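Local coordinates for sugar ABC transporter substrate-binding protein, BlMnBP1 (Bifidobacterium animalis subsp. lactis ATCC 27673, PDB 6I5R), which probably captures manno-oligosaccharides, mannobiose among them, outside the cell for uptake by an ABC transporter, at residues A[97-102]-A[327-332]; A[250-255]-A[416-421]; A[323-328]-A[335-340]. All coordinates share one frame; numbering follows the deposited sequence.

Interaction 1. Residues A[97-102]-A[327-332]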
loop_
_atom_site.group_PDB
_atom_site.type_symbol
_atom_site.label_atom_id
_atom_site.label_comp_id
_atom_site.label_asym_id
_atom_site.label_seq_id
_atom_site.Cartn_x
_atom_site.Cartn_y
_atom_site.Cartn_z
ATOM N N SER A 97 4.962 -17.375 -18.270
ATOM C CA SER A 97 6.127 -16.499 -18.416
ATOM C C SER A 97 6.578 -15.847 -17.125
ATOM O O SER A 97 7.503 -15.040 -17.152
ATOM C CB SER A 97 5.816 -15.390 -19.405
ATOM O OG SER A 97 4.801 -14.556 -18.886
ATOM N N TRP A 98 5.890 -16.092 -16.026
ATOM C CA TRP A 98 6.254 -15.554 -14.725
ATOM C C TRP A 98 5.954 -16.663 -13.738
ATOM O O TRP A 98 5.120 -17.522 -14.001
ATOM C CB TRP A 98 5.471 -14.273 -14.383
ATOM C CG TRP A 98 4.003 -14.494 -14.392
ATOM C CD1 TRP A 98 3.177 -14.514 -15.485
ATOM C CD2 TRP A 98 3.163 -14.746 -13.254
ATOM N NE1 TRP A 98 1.880 -14.768 -15.093
ATOM C CE2 TRP A 98 1.850 -14.929 -13.734
ATOM C CE3 TRP A 98 3.398 -14.839 -11.886
ATOM C CZ2 TRP A 98 0.785 -15.193 -12.895
ATOM C CZ3 TRP A 98 2.331 -15.097 -11.048
ATOM C CH2 TRP A 98 1.040 -15.272 -11.561
ATOM N N ASP A 99 6.637 -16.653 -12.625
ATOM C CA ASP A 99 6.415 -17.659 -11.597
ATOM C C ASP A 99 5.893 -17.070 -10.304
ATOM O O ASP A 99 5.007 -17.660 -9.684
ATOM C CB ASP A 99 7.722 -18.398 -11.335
ATOM C CG ASP A 99 8.188 -19.173 -12.569
ATOM O OD1 ASP A 99 7.570 -20.224 -12.879
ATOM O OD2 ASP A 99 9.134 -18.710 -13.245
ATOM N N ILE A 100 6.439 -15.933 -9.900
ATOM C CA ILE A 100 5.935 -15.136 -8.788
ATOM C C ILE A 100 5.755 -13.711 -9.285
ATOM O O ILE A 100 6.649 -13.181 -9.947
ATOM C CB ILE A 100 6.910 -15.104 -7.600
ATOM C CG1 ILE A 100 7.184 -16.476 -7.034
ATOM C CG2 ILE A 100 6.370 -14.159 -6.491
ATOM C CD1 ILE A 100 8.486 -16.484 -6.274
ATOM N N MET A 101 4.633 -13.077 -8.924
ATOM C CA MET A 101 4.487 -11.633 -9.075
ATOM C C MET A 101 3.877 -11.057 -7.802
ATOM O O MET A 101 3.330 -11.781 -6.961
ATOM C CB MET A 101 3.615 -11.236 -10.279
ATOM C CG MET A 101 2.172 -11.586 -10.146
ATOM S SD MET A 101 1.093 -10.696 -11.299
ATOM C CE MET A 101 1.761 -11.314 -12.875
ATOM N N MET A 102 3.979 -9.737 -7.655
ATOM C CA MET A 102 3.205 -9.061 -6.621
ATOM C C MET A 102 1.797 -8.881 -7.188
ATOM O O MET A 102 1.622 -8.346 -8.292
ATOM C CB MET A 102 3.844 -7.728 -6.222
ATOM C CG MET A 102 5.321 -7.825 -5.924
ATOM S SD MET A 102 5.878 -9.201 -4.874
ATOM C CE MET A 102 5.203 -8.772 -3.252
ATOM N N LYS A 327 -0.524 -20.248 -11.160
ATOM C CA LYS A 327 -1.014 -21.602 -11.181
ATOM C C LYS A 327 -0.664 -22.348 -12.474
ATOM O O LYS A 327 -0.743 -23.546 -12.521
ATOM C CB LYS A 327 -2.518 -21.632 -10.998
ATOM C CG LYS A 327 -3.231 -20.795 -11.982
ATOM C CD LYS A 327 -3.228 -21.431 -13.325
ATOM C CE LYS A 327 -4.449 -21.072 -14.113
ATOM N NZ LYS A 327 -4.900 -22.243 -14.912
ATOM N N ASN A 328 -0.284 -21.626 -13.513
ATOM C CA ASN A 328 -0.017 -22.279 -14.793
ATOM C C ASN A 328 1.322 -23.002 -14.834
ATOM O O ASN A 328 1.580 -23.759 -15.779
ATOM C CB ASN A 328 -0.032 -21.259 -15.927
ATOM C CG ASN A 328 -1.396 -20.671 -16.170
ATOM O OD1 ASN A 328 -2.397 -21.324 -15.969
ATOM N ND2 ASN A 328 -1.433 -19.445 -16.664
ATOM N N ILE A 329 2.205 -22.761 -13.878
ATOM C CA ILE A 329 3.550 -23.295 -14.014
ATOM C C ILE A 329 3.630 -24.715 -13.462
ATOM O O ILE A 329 2.705 -25.201 -12.798
ATOM C CB ILE A 329 4.588 -22.375 -13.342
ATOM C CG1 ILE A 329 4.497 -22.483 -11.809
ATOM C CG2 ILE A 329 4.423 -20.938 -13.836
ATOM C CD1 ILE A 329 5.305 -21.457 -11.091
ATOM N N SER A 330 4.746 -25.379 -13.749
ATOM C CA SER A 330 4.943 -26.788 -13.395
ATOM C C SER A 330 4.933 -26.966 -11.882
ATOM O O SER A 330 5.122 -26.011 -11.124
ATOM C CB SER A 330 6.275 -27.288 -13.960
ATOM O OG SER A 330 7.381 -26.735 -13.256
ATOM N N LYS A 331 4.710 -28.219 -11.436
ATOM C CA LYS A 331 4.737 -28.472 -9.997
ATOM C C LYS A 331 6.098 -28.089 -9.411
ATOM O O LYS A 331 6.167 -27.498 -8.322
ATOM C CB LYS A 331 4.396 -29.934 -9.661
ATOM C CG LYS A 331 5.375 -30.986 -10.174
ATOM C CD LYS A 331 5.361 -32.299 -9.357
ATOM C CE LYS A 331 5.588 -33.540 -10.260
ATOM N NZ LYS A 331 6.589 -33.391 -11.398
ATOM N N GLU A 332 7.180 -28.340 -10.154
ATOM C CA GLU A 332 8.513 -28.013 -9.663
ATOM C C GLU A 332 8.639 -26.517 -9.417
ATOM O O GLU A 332 9.100 -26.093 -8.353
ATOM C CB GLU A 332 9.577 -28.505 -10.659
ATOM C CG GLU A 332 11.027 -28.371 -10.192
ATOM C CD GLU A 332 12.036 -29.040 -11.143
ATOM O OE1 GLU A 332 11.825 -29.000 -12.399
ATOM O OE2 GLU A 332 13.049 -29.644 -10.640
#
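Ile-329 presses its side chain against Asp-99 and the backbone of Trp-98. The contact sits in an alpha/beta lobe of the periplasmic-binding-protein fold. Here the turn after strand 314-325 passes the start of strand 100-102, just before helix 331-346 begins.

Ile-329 CB is the first atom to approach, 3.7 Å from Asp-99 OD1. Its CG1 lies between the backbone N and the carbonyl carbon (chi1 73°), which places both branches beside the same carboxylate oxygen. The CG2 methyl touches both this oxygen and, in a different direction, Trp-98 O at 3.5 Å. That carbonyl accepts a hydrogen bond from Asn-326 ND2, so it is satisfied although buried. At the tip, CD1 touches the Asp-99 side chain at two points. It is 3.9 Å from Asp-99 CB and closer still to the carboxylate.

The Asp-99 carboxylate is divided in its tasks. OD2 accepts from the backbone N of Thr-41 on strand 38-44, which helps fix the group's rotation. OD1 is the oxygen turned to the isoleucine. Ser-330, the N-cap of the helix, follows directly and caps Lys-333 N. The tightest point is Ile-329 CD1 against Asp-99 OD1, at 3.1 Å.

Interaction 2. Residues A[250-255]-A[416-421]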
loop_
_atom_site.group_PDB
_atom_site.type_symbol
_atom_site.label_atom_id
_atom_site.label_comp_id
_atom_site.label_asym_id
_atom_site.label_seq_id
_atom_site.Cartn_x
_atom_site.Cartn_y
_atom_site.Cartn_z
ATOM N N ALA A 250 -5.547 21.323 0.024
ATOM C CA ALA A 250 -4.124 21.621 -0.087
ATOM C C ALA A 250 -3.788 22.169 -1.467
ATOM O O ALA A 250 -2.961 23.077 -1.598
ATOM C CB ALA A 250 -3.307 20.362 0.192
ATOM N N VAL A 251 -4.410 21.613 -2.517
ATOM C CA VAL A 251 -4.184 22.108 -3.874
ATOM C C VAL A 251 -4.872 23.455 -4.082
ATOM O O VAL A 251 -4.303 24.386 -4.667
ATOM C CB VAL A 251 -4.681 21.075 -4.902
ATOM C CG1 VAL A 251 -4.539 21.603 -6.332
ATOM C CG2 VAL A 251 -3.914 19.755 -4.731
ATOM N N ALA A 252 -6.127 23.558 -3.654
ATOM C CA ALA A 252 -6.885 24.780 -3.891
ATOM C C ALA A 252 -6.285 25.956 -3.135
ATOM O O ALA A 252 -6.321 27.089 -3.630
ATOM C CB ALA A 252 -8.344 24.578 -3.486
ATOM N N ASN A 253 -5.742 25.705 -1.940
ATOM C CA ASN A 253 -5.097 26.723 -1.110
ATOM C C ASN A 253 -3.725 27.130 -1.634
ATOM O O ASN A 253 -3.109 28.053 -1.072
ATOM C CB ASN A 253 -4.966 26.210 0.334
ATOM C CG ASN A 253 -6.305 26.186 1.084
ATOM O OD1 ASN A 253 -7.220 26.923 0.737
ATOM N ND2 ASN A 253 -6.426 25.304 2.101
ATOM N N GLY A 254 -3.246 26.490 -2.693
ATOM C CA GLY A 254 -1.936 26.797 -3.231
ATOM C C GLY A 254 -0.801 26.269 -2.393
ATOM O O GLY A 254 0.276 26.876 -2.364
ATOM N N TYR A 255 -1.021 25.162 -1.684
ATOM C CA TYR A 255 -0.008 24.581 -0.819
ATOM C C TYR A 255 0.675 23.366 -1.440
ATOM O O TYR A 255 1.334 22.616 -0.711
ATOM C CB TYR A 255 -0.606 24.146 0.519
ATOM C CG TYR A 255 -1.292 25.233 1.312
ATOM C CD1 TYR A 255 -0.955 26.562 1.146
ATOM C CD2 TYR A 255 -2.293 24.924 2.215
ATOM C CE1 TYR A 255 -1.600 27.564 1.847
ATOM C CE2 TYR A 255 -2.929 25.917 2.934
ATOM C CZ TYR A 255 -2.577 27.246 2.735
ATOM O OH TYR A 255 -3.192 28.288 3.409
ATOM N N VAL A 416 -6.912 18.125 -10.400
ATOM C CA VAL A 416 -7.228 18.955 -11.556
ATOM C C VAL A 416 -8.362 19.906 -11.211
ATOM O O VAL A 416 -8.313 21.096 -11.527
ATOM C CB VAL A 416 -7.609 18.084 -12.771
ATOM C CG1 VAL A 416 -8.169 18.950 -13.841
ATOM C CG2 VAL A 416 -6.434 17.308 -13.302
ATOM N N ASP A 417 -9.426 19.374 -10.591
ATOM C CA ASP A 417 -10.623 20.172 -10.331
ATOM C C ASP A 417 -10.332 21.248 -9.302
ATOM O O ASP A 417 -10.791 22.396 -9.433
ATOM C CB ASP A 417 -11.787 19.274 -9.863
ATOM C CG ASP A 417 -12.324 18.393 -10.955
ATOM O OD1 ASP A 417 -11.770 18.446 -12.062
ATOM O OD2 ASP A 417 -13.268 17.618 -10.707
ATOM N N ALA A 418 -9.518 20.911 -8.298
ATOM C CA ALA A 418 -9.191 21.866 -7.258
ATOM C C ALA A 418 -8.282 22.963 -7.795
ATOM O O ALA A 418 -8.455 24.135 -7.445
ATOM C CB ALA A 418 -8.551 21.136 -6.079
ATOM N N ALA A 419 -7.345 22.606 -8.682
ATOM C CA ALA A 419 -6.421 23.596 -9.226
ATOM C C ALA A 419 -7.107 24.528 -10.214
ATOM O O ALA A 419 -6.756 25.714 -10.295
ATOM C CB ALA A 419 -5.258 22.905 -9.906
ATOM N N ASN A 420 -8.064 24.022 -10.991
ATOM C CA ASN A 420 -8.743 24.865 -11.972
ATOM C C ASN A 420 -10.094 25.381 -11.491
ATOM O O ASN A 420 -10.775 26.085 -12.246
ATOM C CB ASN A 420 -8.908 24.108 -13.312
ATOM C CG ASN A 420 -7.562 23.816 -13.987
ATOM O OD1 ASN A 420 -6.973 24.665 -14.702
ATOM N ND2 ASN A 420 -7.068 22.606 -13.767
ATOM N N ARG A 421 -10.490 25.055 -10.262
ATOM C CA ARG A 421 -11.732 25.547 -9.650
ATOM C C ARG A 421 -12.961 25.175 -10.483
ATOM O O ARG A 421 -13.924 25.936 -10.581
ATOM C CB ARG A 421 -11.669 27.066 -9.414
ATOM C CG ARG A 421 -10.532 27.531 -8.484
ATOM C CD ARG A 421 -10.390 29.065 -8.335
ATOM N NE ARG A 421 -9.413 29.606 -9.277
ATOM C CZ ARG A 421 -8.117 29.801 -9.022
ATOM N NH1 ARG A 421 -7.574 29.539 -7.825
ATOM N NH2 ARG A 421 -7.359 30.282 -9.985
HETATM O O HOH W 1 -8.031 27.924 -6.096
#
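Ala-252 and Ala-418 bring the two backbones together, with their CA atoms 5.0 Å apart. Each lies in the last turns of a helix, 239-252 and 409-420, and the two helices run in the same general direction here. The backbones are close enough for Ala-252 CA to lie 3.9 Å from Ala-418 O. Helix 239-252 ends in a Schellman motif. Tyr-255 N bonds back to Ala-250 O, Gly-254 N bonds back to Val-251 O, and Gly-254 takes the positive phi. Helix 409-420 also gives way to a residue of positive phi, Arg-421.

Val-251 and Ala-418 carry the contact between them. Val-251 CB lies 4.0 Å from Ala-418 CB. The CG1 of Val-251 is anti to the backbone N (chi1 176°) and extends along the neighbouring helix to Ala-419. There it packs 3.9 Å from Ala-419 CB and 3.8 Å from the backbone N of the same residue. The methyls of Ala-252 and Ala-418 meet more loosely, with their CB atoms 4.3 Å apart. The pairs between side-chain carbons are apolar packing.

The end of helix 409-420 is tied down within itself. Val-416 O accepts from both Asn-420 N and Asn-420 ND2, which come from opposite faces of its plane. The ND2 bond is 3.0 Å long and fairly straight, at 159° about the hydrogen. Asp-417, pointing away from the contact, forms a salt bridge with Arg-423.

On the other side, helix 171-184 lies against Ala-250 and Tyr-255. The contact as a whole is alanine-mediated helix-helix packing, in which small side chains let two helix C-termini approach closely in the outer part of an alpha/beta lobe.

Interaction 3. Residues A[323-328]-A[335-340]; sequences YGINKN and EASMIF
The rings of Tyr-323 and Phe-340 lie beyond one end of the place where Ile-325 meets Ser-337 and Met-338. The Phe-340 ring forms edge-to-face pairs with Phe-66 and Phe-42, and the Tyr-323 ring packs on Phe-42 and Met-102. At the other end is the flat amide of Asn-326. This is a strand-turn-helix unit of the periplasmic-binding-protein fold: strand 314-325 leads through a turn into helix 331-346, which packs back against the sheet.

Ile-325 supplies the strand's side of the contact. Its CG1 stands beside the backbone N and anti to the carbonyl carbon (chi1 -63°), and the branches straddle Ser-337 CB. CG1 and CG2 of Ile-325 are each 3.9 Å from that atom. Ile-325 CD1 goes further and settles on the helix backbone, 3.6 Å from Met-338 CA. It also touches Met-338 CB at 3.8 Å. Cutting this residue back to an alanine is likely to open a gap between strand and helix, with Met-338 CA losing its CD1 contact and Ser-337 CB part of its cover.

Ser-337 meets the isoleucine through carbon, while its OG bonds to Lys-333 O one helical turn back. Its other neighbours include Ile-100 and Ile-40, so the helix spans several strands of the sheet.

The turn is shaped by Asn-326. Its ND2 bonds to Asn-95 O, which helps hold the amide in place. Its OD1 closes an Asx turn by accepting from Asn-328 N at 2.9 Å, with the donor well above the carbonyl plane, 57° out of it.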
loop_
_atom_site.group_PDB
_atom_site.type_symbol
_atom_site.label_atom_id
_atom_site.label_comp_id
_atom_site.label_asym_id
_atom_site.label_seq_id
_atom_site.Cartn_x
_atom_site.Cartn_y
_atom_site.Cartn_z
ATOM N N TYR A 323 2.955 -11.502 -2.473
ATOM C CA TYR A 323 3.459 -12.492 -3.418
ATOM C C TYR A 323 2.373 -13.472 -3.837
ATOM O O TYR A 323 1.704 -14.065 -2.983
ATOM C CB TYR A 323 4.577 -13.299 -2.808
ATOM C CG TYR A 323 5.701 -12.549 -2.171
ATOM C CD1 TYR A 323 6.719 -12.010 -2.939
ATOM C CD2 TYR A 323 5.755 -12.389 -0.804
ATOM C CE1 TYR A 323 7.748 -11.346 -2.369
ATOM C CE2 TYR A 323 6.795 -11.736 -0.212
ATOM C CZ TYR A 323 7.781 -11.201 -0.994
ATOM O OH TYR A 323 8.810 -10.560 -0.409
ATOM N N GLY A 324 2.226 -13.669 -5.149
ATOM C CA GLY A 324 1.364 -14.704 -5.676
ATOM C C GLY A 324 2.115 -15.539 -6.691
ATOM O O GLY A 324 3.014 -15.055 -7.378
ATOM N N ILE A 325 1.733 -16.814 -6.760
ATOM C CA ILE A 325 2.402 -17.824 -7.578
ATOM C C ILE A 325 1.477 -18.240 -8.712
ATOM O O ILE A 325 0.285 -18.495 -8.500
ATOM C CB ILE A 325 2.809 -19.053 -6.740
ATOM C CG1 ILE A 325 3.818 -18.638 -5.665
ATOM C CG2 ILE A 325 3.426 -20.127 -7.606
ATOM C CD1 ILE A 325 4.012 -19.635 -4.580
ATOM N N ASN A 326 2.049 -18.344 -9.912
ATOM C CA ASN A 326 1.301 -18.630 -11.135
ATOM C C ASN A 326 0.777 -20.070 -11.131
ATOM O O ASN A 326 1.571 -21.019 -11.130
ATOM C CB ASN A 326 2.234 -18.387 -12.329
ATOM C CG ASN A 326 1.535 -18.430 -13.669
ATOM O OD1 ASN A 326 0.376 -18.783 -13.773
ATOM N ND2 ASN A 326 2.281 -18.084 -14.725
ATOM N N LYS A 327 -0.524 -20.248 -11.160
ATOM C CA LYS A 327 -1.014 -21.602 -11.181
ATOM C C LYS A 327 -0.664 -22.348 -12.474
ATOM O O LYS A 327 -0.743 -23.546 -12.521
ATOM C CB LYS A 327 -2.518 -21.632 -10.998
ATOM C CG LYS A 327 -3.231 -20.795 -11.982
ATOM C CD LYS A 327 -3.228 -21.431 -13.325
ATOM C CE LYS A 327 -4.449 -21.072 -14.113
ATOM N NZ LYS A 327 -4.900 -22.243 -14.912
ATOM N N ASN A 328 -0.284 -21.626 -13.513
ATOM C CA ASN A 328 -0.017 -22.279 -14.793
ATOM C C ASN A 328 1.322 -23.002 -14.834
ATOM O O ASN A 328 1.580 -23.759 -15.779
ATOM C CB ASN A 328 -0.032 -21.259 -15.927
ATOM C CG ASN A 328 -1.396 -20.671 -16.170
ATOM O OD1 ASN A 328 -2.397 -21.324 -15.969
ATOM N ND2 ASN A 328 -1.433 -19.445 -16.664
ATOM N N GLU A 335 6.606 -25.234 -6.472
ATOM C CA GLU A 335 7.225 -25.501 -5.183
ATOM C C GLU A 335 8.460 -24.635 -4.982
ATOM O O GLU A 335 8.653 -24.051 -3.904
ATOM C CB GLU A 335 7.580 -26.989 -5.077
ATOM C CG GLU A 335 7.991 -27.392 -3.677
ATOM C CD GLU A 335 8.489 -28.818 -3.593
ATOM O OE1 GLU A 335 8.120 -29.638 -4.477
ATOM O OE2 GLU A 335 9.224 -29.108 -2.621
ATOM N N ALA A 336 9.281 -24.486 -6.022
ATOM C CA ALA A 336 10.424 -23.589 -5.922
ATOM C C ALA A 336 9.968 -22.184 -5.553
ATOM O O ALA A 336 10.580 -21.523 -4.715
ATOM C CB ALA A 336 11.200 -23.559 -7.231
ATOM N N SER A 337 8.870 -21.734 -6.155
ATOM C CA SER A 337 8.391 -20.375 -5.909
ATOM C C SER A 337 7.876 -20.231 -4.485
ATOM O O SER A 337 8.059 -19.184 -3.858
ATOM C CB SER A 337 7.291 -20.024 -6.911
ATOM O OG SER A 337 7.781 -19.940 -8.240
ATOM N N MET A 338 7.209 -21.272 -3.967
ATOM C CA MET A 338 6.648 -21.195 -2.619
ATOM C C MET A 338 7.751 -21.247 -1.572
ATOM O O MET A 338 7.653 -20.593 -0.518
ATOM C CB MET A 338 5.623 -22.317 -2.400
ATOM C CG MET A 338 4.830 -22.155 -1.123
ATOM S SD MET A 338 3.466 -23.346 -0.912
ATOM C CE MET A 338 2.531 -23.216 -2.436
ATOM N N ILE A 339 8.818 -21.995 -1.863
ATOM C CA ILE A 339 10.015 -21.954 -1.027
ATOM C C ILE A 339 10.603 -20.547 -0.993
ATOM O O ILE A 339 10.909 -20.018 0.076
ATOM C CB ILE A 339 11.041 -22.984 -1.527
ATOM C CG1 ILE A 339 10.447 -24.383 -1.372
ATOM C CG2 ILE A 339 12.355 -22.834 -0.790
ATOM C CD1 ILE A 339 11.299 -25.514 -1.949
ATOM N N PHE A 340 10.765 -19.905 -2.160
ATOM C CA PHE A 340 11.324 -18.558 -2.171
ATOM C C PHE A 340 10.424 -17.567 -1.427
ATOM O O PHE A 340 10.913 -16.697 -0.704
ATOM C CB PHE A 340 11.564 -18.094 -3.616
ATOM C CG PHE A 340 12.132 -16.706 -3.697
ATOM C CD1 PHE A 340 13.437 -16.465 -3.303
ATOM C CD2 PHE A 340 11.359 -15.652 -4.133
ATOM C CE1 PHE A 340 13.958 -15.195 -3.322
ATOM C CE2 PHE A 340 11.884 -14.360 -4.164
ATOM C CZ PHE A 340 13.186 -14.144 -3.767
#

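Interactions 1 and 3 are neighbours, with centres 6 Å apart. They share Lys-327 and Asn-328, and both use helix 331-346. Their strands, 100-102 and 314-325, lie side by side in one sheet, joined by bonds such as Met-101 O to Gly-324 N. Interaction 1 joins chain parts 225 residues apart, interaction 3 parts only 7 apart; both lie in one lobe. Interaction 2 lies on the opposite side of the chain's centre, about 45 Å from either, centre to centre. Along the chain it crosses interaction 1 and encloses interaction 3. The polypeptide thus passes repeatedly between the two ends of the molecule, as expected for a two-lobed binding protein with its sugar between the lobes.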